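Local coordinates for protein 3-dehydroshikimate dehydratase (Bacillus anthracis, PDB 3DX5) that catalyses the manganese-dependent dehydration of 3-dehydroshikimate to 3,4-dihydroxybenzoate, a step in making the siderophore petrobactin, at residues Y3-I8 / Q22-N27; N55-K58 / E63-M66; A250-F255 / A265-L270. One frame throughout, in Å; residues are numbered along the deposited sequence.

Contact 1: residues Y3-I8 / Q22-N27. With DHB (3,4-dihydroxybenzoic acid), chain D.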
# COMPACT_ATOMS: atom_id res chain seq x y z
N TYR A 3 -17.87 17.36 3.36
CA TYR A 3 -16.70 16.56 3.70
C TYR A 3 -16.75 15.26 2.94
O TYR A 3 -17.84 14.66 2.74
CB TYR A 3 -16.64 16.27 5.22
CG TYR A 3 -16.37 17.53 5.96
CD1 TYR A 3 -15.08 18.09 5.94
CD2 TYR A 3 -17.39 18.21 6.64
CE1 TYR A 3 -14.81 19.31 6.58
CE2 TYR A 3 -17.14 19.45 7.31
CZ TYR A 3 -15.83 19.99 7.25
OH TYR A 3 -15.52 21.19 7.85
N SER A 4 -15.57 14.81 2.54
CA SER A 4 -15.44 13.52 1.94
C SER A 4 -14.43 12.64 2.66
O SER A 4 -13.51 13.10 3.33
CB SER A 4 -15.11 13.63 0.43
OG SER A 4 -14.09 14.59 0.20
N LEU A 5 -14.61 11.35 2.48
CA LEU A 5 -13.73 10.34 3.01
C LEU A 5 -12.83 9.86 1.84
O LEU A 5 -13.33 9.72 0.73
CB LEU A 5 -14.69 9.23 3.47
CG LEU A 5 -14.17 7.91 3.94
CD1 LEU A 5 -15.23 7.25 4.78
CD2 LEU A 5 -13.87 7.06 2.70
N CYS A 6 -11.55 9.59 2.06
CA CYS A 6 -10.69 9.01 1.02
C CYS A 6 -10.53 7.54 1.26
O CYS A 6 -10.10 7.14 2.34
CB CYS A 6 -9.26 9.51 1.12
SG CYS A 6 -9.13 11.19 1.31
N THR A 7 -10.77 6.73 0.24
CA THR A 7 -10.52 5.28 0.37
C THR A 7 -9.02 4.93 0.56
O THR A 7 -8.73 3.89 1.11
CB THR A 7 -11.13 4.47 -0.79
OG1 THR A 7 -10.38 4.69 -1.99
CG2 THR A 7 -12.61 4.90 -1.01
N ILE A 8 -8.10 5.83 0.17
CA ILE A 8 -6.69 5.63 0.50
C ILE A 8 -6.43 5.48 2.03
O ILE A 8 -5.48 4.83 2.43
CB ILE A 8 -5.78 6.75 -0.10
CG1 ILE A 8 -4.30 6.30 -0.16
CG2 ILE A 8 -6.00 8.12 0.60
CD1 ILE A 8 -3.36 7.30 -1.02
N GLN A 22 -21.17 2.51 3.63
CA GLN A 22 -22.03 2.51 4.83
C GLN A 22 -21.38 3.37 5.94
O GLN A 22 -22.06 4.17 6.59
CB GLN A 22 -22.28 1.07 5.35
CG GLN A 22 -23.16 0.99 6.62
CD GLN A 22 -24.51 1.71 6.46
OE1 GLN A 22 -25.18 1.60 5.43
NE2 GLN A 22 -24.91 2.45 7.49
N PHE A 23 -20.08 3.20 6.17
CA PHE A 23 -19.37 4.05 7.13
C PHE A 23 -19.47 5.54 6.76
O PHE A 23 -19.70 6.39 7.62
CB PHE A 23 -17.92 3.63 7.24
CG PHE A 23 -17.12 4.49 8.16
CD1 PHE A 23 -17.11 4.25 9.54
CD2 PHE A 23 -16.37 5.56 7.65
CE1 PHE A 23 -16.36 5.08 10.41
CE2 PHE A 23 -15.64 6.39 8.51
CZ PHE A 23 -15.63 6.14 9.89
N ALA A 24 -19.28 5.87 5.48
CA ALA A 24 -19.38 7.26 5.05
C ALA A 24 -20.76 7.81 5.37
O ALA A 24 -20.89 8.93 5.85
CB ALA A 24 -19.05 7.43 3.55
N TYR A 25 -21.78 7.01 5.09
CA TYR A 25 -23.15 7.45 5.20
C TYR A 25 -23.52 7.69 6.68
O TYR A 25 -24.05 8.72 7.05
CB TYR A 25 -24.05 6.38 4.57
CG TYR A 25 -25.54 6.53 4.79
CD1 TYR A 25 -26.19 7.75 4.54
CD2 TYR A 25 -26.31 5.44 5.22
CE1 TYR A 25 -27.59 7.88 4.74
CE2 TYR A 25 -27.69 5.55 5.40
CZ TYR A 25 -28.31 6.78 5.17
OH TYR A 25 -29.66 6.89 5.35
N GLU A 26 -23.17 6.75 7.53
CA GLU A 26 -23.61 6.88 8.92
C GLU A 26 -22.85 7.98 9.67
O GLU A 26 -23.33 8.44 10.70
CB GLU A 26 -23.56 5.51 9.63
CG GLU A 26 -22.20 4.98 9.86
CD GLU A 26 -22.20 3.46 10.19
OE1 GLU A 26 -21.12 2.97 10.62
OE2 GLU A 26 -23.24 2.76 10.01
N ASN A 27 -21.70 8.42 9.14
CA ASN A 27 -20.94 9.50 9.76
C ASN A 27 -21.14 10.88 9.13
O ASN A 27 -20.43 11.81 9.50
CB ASN A 27 -19.45 9.12 9.85
CG ASN A 27 -19.20 8.07 10.93
OD1 ASN A 27 -19.16 8.38 12.12
ND2 ASN A 27 -19.11 6.81 10.53
C1 DHB D . -0.56 11.00 -1.20
C2 DHB D . -1.16 12.22 -0.89
C3 DHB D . -0.60 13.05 0.08
O3 DHB D . -1.13 14.27 0.44
C4 DHB D . 0.64 12.63 0.74
O4 DHB D . 1.15 13.47 1.66
C5 DHB D . 1.25 11.43 0.40
C6 DHB D . 0.63 10.62 -0.58
C DHB D . -1.20 10.11 -2.25
O1 DHB D . -0.71 9.03 -2.62
O2 DHB D . -2.36 10.47 -2.79

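Contact 2: residues N55-K58 / E63-M66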
# COMPACT_ATOMS: atom_id res chain seq x y z
N ASN A 55 -25.98 2.77 -7.49
CA ASN A 55 -27.40 3.12 -7.68
C ASN A 55 -28.15 3.63 -6.44
O ASN A 55 -29.21 4.22 -6.59
CB ASN A 55 -28.16 1.97 -8.36
CG ASN A 55 -27.63 1.68 -9.77
OD1 ASN A 55 -26.90 2.49 -10.38
ND2 ASN A 55 -27.99 0.50 -10.29
N CYS A 56 -27.61 3.43 -5.23
CA CYS A 56 -28.20 4.05 -4.03
C CYS A 56 -27.42 5.17 -3.45
O CYS A 56 -27.83 5.65 -2.38
CB CYS A 56 -28.28 3.12 -2.84
SG CYS A 56 -28.55 1.51 -3.20
N LEU A 57 -26.29 5.56 -4.05
CA LEU A 57 -25.47 6.60 -3.42
C LEU A 57 -26.25 7.84 -3.19
O LEU A 57 -26.15 8.44 -2.13
CB LEU A 57 -24.26 6.98 -4.25
CG LEU A 57 -23.06 6.10 -4.09
CD1 LEU A 57 -21.90 6.85 -4.75
CD2 LEU A 57 -22.78 5.78 -2.61
N LYS A 58 -27.02 8.24 -4.20
CA LYS A 58 -27.75 9.49 -4.17
C LYS A 58 -28.73 9.50 -3.00
O LYS A 58 -28.85 10.52 -2.32
CB LYS A 58 -28.46 9.71 -5.51
CG LYS A 58 -29.08 11.07 -5.68
CD LYS A 58 -28.12 12.11 -6.27
CE LYS A 58 -28.92 13.40 -6.56
NZ LYS A 58 -28.11 14.45 -7.21
N GLU A 63 -21.74 10.82 -3.09
CA GLU A 63 -21.33 10.82 -4.46
C GLU A 63 -19.83 10.51 -4.46
O GLU A 63 -19.18 10.56 -3.42
CB GLU A 63 -21.60 12.19 -5.12
CG GLU A 63 -20.71 13.32 -4.56
CD GLU A 63 -21.19 14.70 -5.04
OE1 GLU A 63 -20.67 15.19 -6.08
OE2 GLU A 63 -22.09 15.29 -4.36
N ILE A 64 -19.29 10.18 -5.61
CA ILE A 64 -17.84 10.03 -5.75
C ILE A 64 -17.31 11.42 -6.13
O ILE A 64 -17.73 11.99 -7.14
CB ILE A 64 -17.48 8.95 -6.80
CG1 ILE A 64 -18.13 7.60 -6.41
CG2 ILE A 64 -15.93 8.87 -7.02
CD1 ILE A 64 -17.70 7.05 -5.01
N THR A 65 -16.44 11.99 -5.31
CA THR A 65 -16.02 13.40 -5.51
C THR A 65 -14.93 13.55 -6.58
O THR A 65 -14.80 14.62 -7.22
CB THR A 65 -15.53 14.09 -4.18
OG1 THR A 65 -14.24 13.59 -3.80
CG2 THR A 65 -16.48 13.82 -3.03
N MSE A 66 -14.16 12.48 -6.77
CA MSE A 66 -12.92 12.53 -7.53
C MSE A 66 -12.32 11.14 -7.51
O MSE A 66 -12.51 10.39 -6.55
CB MSE A 66 -11.95 13.52 -6.86
CG MSE A 66 -10.57 13.68 -7.56
SE MSE A 66 -9.70 15.38 -6.98
CE MSE A 66 -9.33 14.92 -5.12

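Contact 3: residues A250-F255 / A265-L270. With MN (manganese (II) ion), chain B; DHB (3,4-dihydroxybenzoic acid), chain D.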
# COMPACT_ATOMS: atom_id res chain seq x y z
N ALA A 250 -14.05 18.86 0.87
CA ALA A 250 -12.78 18.74 1.58
C ALA A 250 -12.68 17.32 2.05
O ALA A 250 -13.52 16.87 2.83
CB ALA A 250 -12.72 19.73 2.80
N SER A 251 -11.64 16.60 1.61
CA SER A 251 -11.42 15.25 2.11
C SER A 251 -10.63 15.25 3.42
O SER A 251 -9.64 15.99 3.53
CB SER A 251 -10.60 14.45 1.08
OG SER A 251 -11.47 13.91 0.11
N LEU A 252 -11.01 14.39 4.37
CA LEU A 252 -10.24 14.18 5.58
C LEU A 252 -9.18 13.14 5.24
O LEU A 252 -9.43 11.93 5.34
CB LEU A 252 -11.15 13.72 6.76
CG LEU A 252 -12.33 14.65 7.07
CD1 LEU A 252 -13.09 14.18 8.30
CD2 LEU A 252 -11.85 16.14 7.22
N GLU A 253 -8.01 13.61 4.80
CA GLU A 253 -6.98 12.73 4.28
C GLU A 253 -6.17 12.13 5.41
O GLU A 253 -5.03 12.56 5.67
CB GLU A 253 -6.05 13.51 3.36
CG GLU A 253 -5.20 12.61 2.46
CD GLU A 253 -4.27 13.41 1.55
OE1 GLU A 253 -3.84 14.51 1.98
OE2 GLU A 253 -3.98 12.95 0.41
N TRP A 254 -6.72 11.10 6.05
CA TRP A 254 -6.04 10.46 7.16
C TRP A 254 -5.17 9.30 6.71
O TRP A 254 -5.66 8.36 6.06
CB TRP A 254 -7.08 9.95 8.18
CG TRP A 254 -6.49 9.31 9.41
CD1 TRP A 254 -6.59 8.01 9.78
CD2 TRP A 254 -5.72 9.97 10.43
NE1 TRP A 254 -5.95 7.80 10.97
CE2 TRP A 254 -5.41 8.99 11.41
CE3 TRP A 254 -5.29 11.29 10.62
CZ2 TRP A 254 -4.65 9.28 12.55
CZ3 TRP A 254 -4.53 11.59 11.78
CH2 TRP A 254 -4.23 10.58 12.74
N PHE A 255 -3.89 9.34 7.04
CA PHE A 255 -2.96 8.28 6.67
C PHE A 255 -2.54 7.44 7.90
O PHE A 255 -1.73 6.54 7.76
CB PHE A 255 -1.72 8.90 6.03
CG PHE A 255 -1.95 9.47 4.67
CD1 PHE A 255 -2.64 8.73 3.70
CD2 PHE A 255 -1.46 10.73 4.33
CE1 PHE A 255 -2.82 9.19 2.43
CE2 PHE A 255 -1.63 11.23 3.03
CZ PHE A 255 -2.33 10.46 2.09
N ALA A 265 -14.64 10.37 14.94
CA ALA A 265 -14.44 11.44 15.90
C ALA A 265 -14.34 12.82 15.23
O ALA A 265 -14.91 13.82 15.74
CB ALA A 265 -13.24 11.17 16.84
N GLU A 266 -13.61 12.88 14.10
CA GLU A 266 -13.44 14.13 13.34
C GLU A 266 -14.78 14.74 12.93
O GLU A 266 -15.01 15.94 13.11
CB GLU A 266 -12.55 13.92 12.10
CG GLU A 266 -11.11 13.57 12.43
CD GLU A 266 -10.35 14.72 13.05
OE1 GLU A 266 -10.74 15.20 14.14
OE2 GLU A 266 -9.35 15.16 12.44
N MSE A 267 -15.68 13.90 12.42
CA MSE A 267 -16.94 14.41 11.89
C MSE A 267 -17.83 14.97 13.00
O MSE A 267 -18.58 15.91 12.76
CB MSE A 267 -17.66 13.37 11.04
CG MSE A 267 -16.99 13.15 9.68
SE MSE A 267 -17.06 14.71 8.52
CE MSE A 267 -18.97 14.91 8.26
N LYS A 268 -17.75 14.39 14.20
CA LYS A 268 -18.52 14.92 15.32
C LYS A 268 -18.01 16.31 15.67
O LYS A 268 -18.82 17.23 15.95
CB LYS A 268 -18.41 14.02 16.56
CG LYS A 268 -18.86 12.54 16.35
CD LYS A 268 -18.86 11.78 17.68
CE LYS A 268 -19.20 10.29 17.48
NZ LYS A 268 -19.17 9.59 18.82
N VAL A 269 -16.69 16.49 15.71
CA VAL A 269 -16.17 17.82 16.04
C VAL A 269 -16.44 18.82 14.90
O VAL A 269 -16.86 19.93 15.17
CB VAL A 269 -14.72 17.86 16.62
CG1 VAL A 269 -13.79 17.09 15.80
CG2 VAL A 269 -14.20 19.31 16.76
N LEU A 270 -16.22 18.41 13.65
CA LEU A 270 -16.43 19.32 12.50
C LEU A 270 -17.84 19.89 12.43
O LEU A 270 -18.00 21.07 12.19
CB LEU A 270 -16.06 18.67 11.16
CG LEU A 270 -14.54 18.49 10.98
CD1 LEU A 270 -14.29 17.52 9.86
CD2 LEU A 270 -13.87 19.84 10.68
MN MN B . -3.03 15.05 -0.16
C1 DHB D . -0.56 11.00 -1.20
C2 DHB D . -1.16 12.22 -0.89
C3 DHB D . -0.60 13.05 0.08
O3 DHB D . -1.13 14.27 0.44
C4 DHB D . 0.64 12.63 0.74
O4 DHB D . 1.15 13.47 1.66
C5 DHB D . 1.25 11.43 0.40
C6 DHB D . 0.63 10.62 -0.58
C DHB D . -1.20 10.11 -2.25
O1 DHB D . -0.71 9.03 -2.62
O2 DHB D . -2.36 10.47 -2.79

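Contact 1: residues Y3-I8 / Q22-N27
Strand 2-6 and the last turns of helix 17-26 come closest where Leu5 faces Ala24, their CA atoms 6.8 Å apart. One methyl of Leu5, CD1, makes both contacts with the helix. Its CG stands anti to the backbone N (chi1 172°), which carries that methyl to the Phe23 ring: Leu5 CD1 lies 3.5 Å from Phe23 CD2, at the ring edge and in its plane. The same CD1 rests on Ala24 CB at 4.0 Å; the small alanine lets the helix come near, while the phenylalanine meets the methyl with the edge of its ring. Asn27, the first residue beyond the helical turns, closes the helix end. Its ND2 donates to Phe23 O (3.0 Å, nearly straight). Separately, Asn27 ND2 lies 3.2 Å above one face of the Phe23 ring, toward its rim. Asn27 N reaches the same carbonyl oxygen from the opposite face of its plane, so two donors grip it as the helix ends. At the far end of 3-8, Ile8 CD1 touches O1 of the bound dihydroxybenzoate at 3.5 Å, an apolar wall for the pocket. The pair forms the first strand and helix of the TIM barrel, within the beta-alpha-beta unit that runs on to strand 31-35; strand 2-6 lies between that strand and strand 249-252, and Phe23 also touches Lys260 of helix 259-272.

Contact 2: residues N55-K58 / E63-M66
Flat groups play no part where Leu57 meets Glu63 and Ile64: the three touching residues carry no ring, and the Glu63 carboxylate, the one planar side-chain group among them, offers neither face nor edge to Leu57. The Glu63 side chain heads away from 55-58 at CB, and that CB, 5.4 Å from Leu57 CD1, is as near as it comes. The contact is made instead by one methyl. Leu57 CD1 comes down on the backbone of Glu63, 4.0 Å from Glu63 CA, and reaches CG1 of Ile64 at 4.2 Å. The two branched side chains are set at a slant to each other, not end to end. Leu57 CG lies beside its backbone N (chi1 -83°), which directs the isobutyl group at the strand. Ile64 leaves its backbone to the side, yet CG1, also beside the backbone N (chi1 -57°), bends back to the leucine. A beta-branched residue such as isoleucine suits a strand, and here it serves two neighbours, for Ile64 also packs on Ile32 and Leu34 of strand 31-35. The CA atoms of Leu57 and Glu63 are 6.0 Å apart, and only four residues separate the segments. The chain passes from helix 47-56 to strand 64-68, the third strand of the TIM barrel, through a short connection, with the buried Leu57 packed against the start of the strand. Glu63, just before the strand, is exposed, which suits a probably charged acid. Lys58 NZ lies 6.7 Å from Glu63 OE2, too far for a salt bridge, though the opposite charges may attract weakly. Between these two segments the contact is therefore apolar, resting on dispersion and burial of hydrocarbon, while backbone pairing of Glu63 and Thr65 with Ile32 supplies polar bonds.

Contact 3: residues A250-F255 / A265-L270
Leu252 points its CG away from its own carbonyl carbon (chi1 -55°) and Leu270 does the same (chi1 -72°), so that the two leucines reach out of strand and helix and meet tip to tip, CD2 of Leu252 lying 3.9 Å from CD1 of Leu270. Leu252 CD1 also touches Leu270 and reaches further: 3.8 Å from Glu266 CB, and 4.0 Å from the selenium of selenomethionine Met267, whose chain is bent at chi2 and chi3. A branched leucine can thus touch three residues on the side of the helix turned to the strand. Glu266 contributes its hydrocarbon root; in one of its two conformers OE2 accepts a bond from Leu229 N. The short segments 250-252 and 265-270 run at 137° with their axes 11.2 Å apart. They belong to strand 249-252 and helix 259-272, the eighth and last beta-alpha pair of the TIM barrel, whose active site gathers at the C-terminal ends of the strands. Just past the strand the chain kinks in an inverse gamma turn centred on Glu253, and there the side chain turns inward, the side away from the helix. Extended beyond CG, Glu253 holds manganese with both carboxylate oxygens, OE1 and OE2 each 2.4 Å from the metal; Glu142, Asp172 and His198 are its other protein ligands. O3 of the dihydroxybenzoate product binds the same ion at 2.1 Å. Phe255 CE2 approaches C4 of that ring to 3.5 Å, its own ring set obliquely to the ligand, while Lys200 donates to Glu253 OE1.

Contacts 1 and 3 are neighbours, their centres about 9 Å apart, because strands 2-6 and 249-252 lie side by side where the barrel closes. Ser4 ties them: its OG is 2.7 Å from Ser251 OG and its N is 2.9 Å from Ala250 O, both probable hydrogen bonds. Contact 2 sits about 11 Å from contact 1, centre to centre, and touches it inside the barrel through Ser4 CB and Thr65 CG2 (3.7 Å); it does not touch contact 3. To the dihydroxybenzoate pocket contact 1 gives Ile8, contact 3 Glu253 and Phe255, though the side chain of Leu5 is about 14 Å from the manganese. Contact 2 is structural packing, the side chain of Ile64 lying about 11 Å from that of substrate-binding Arg102.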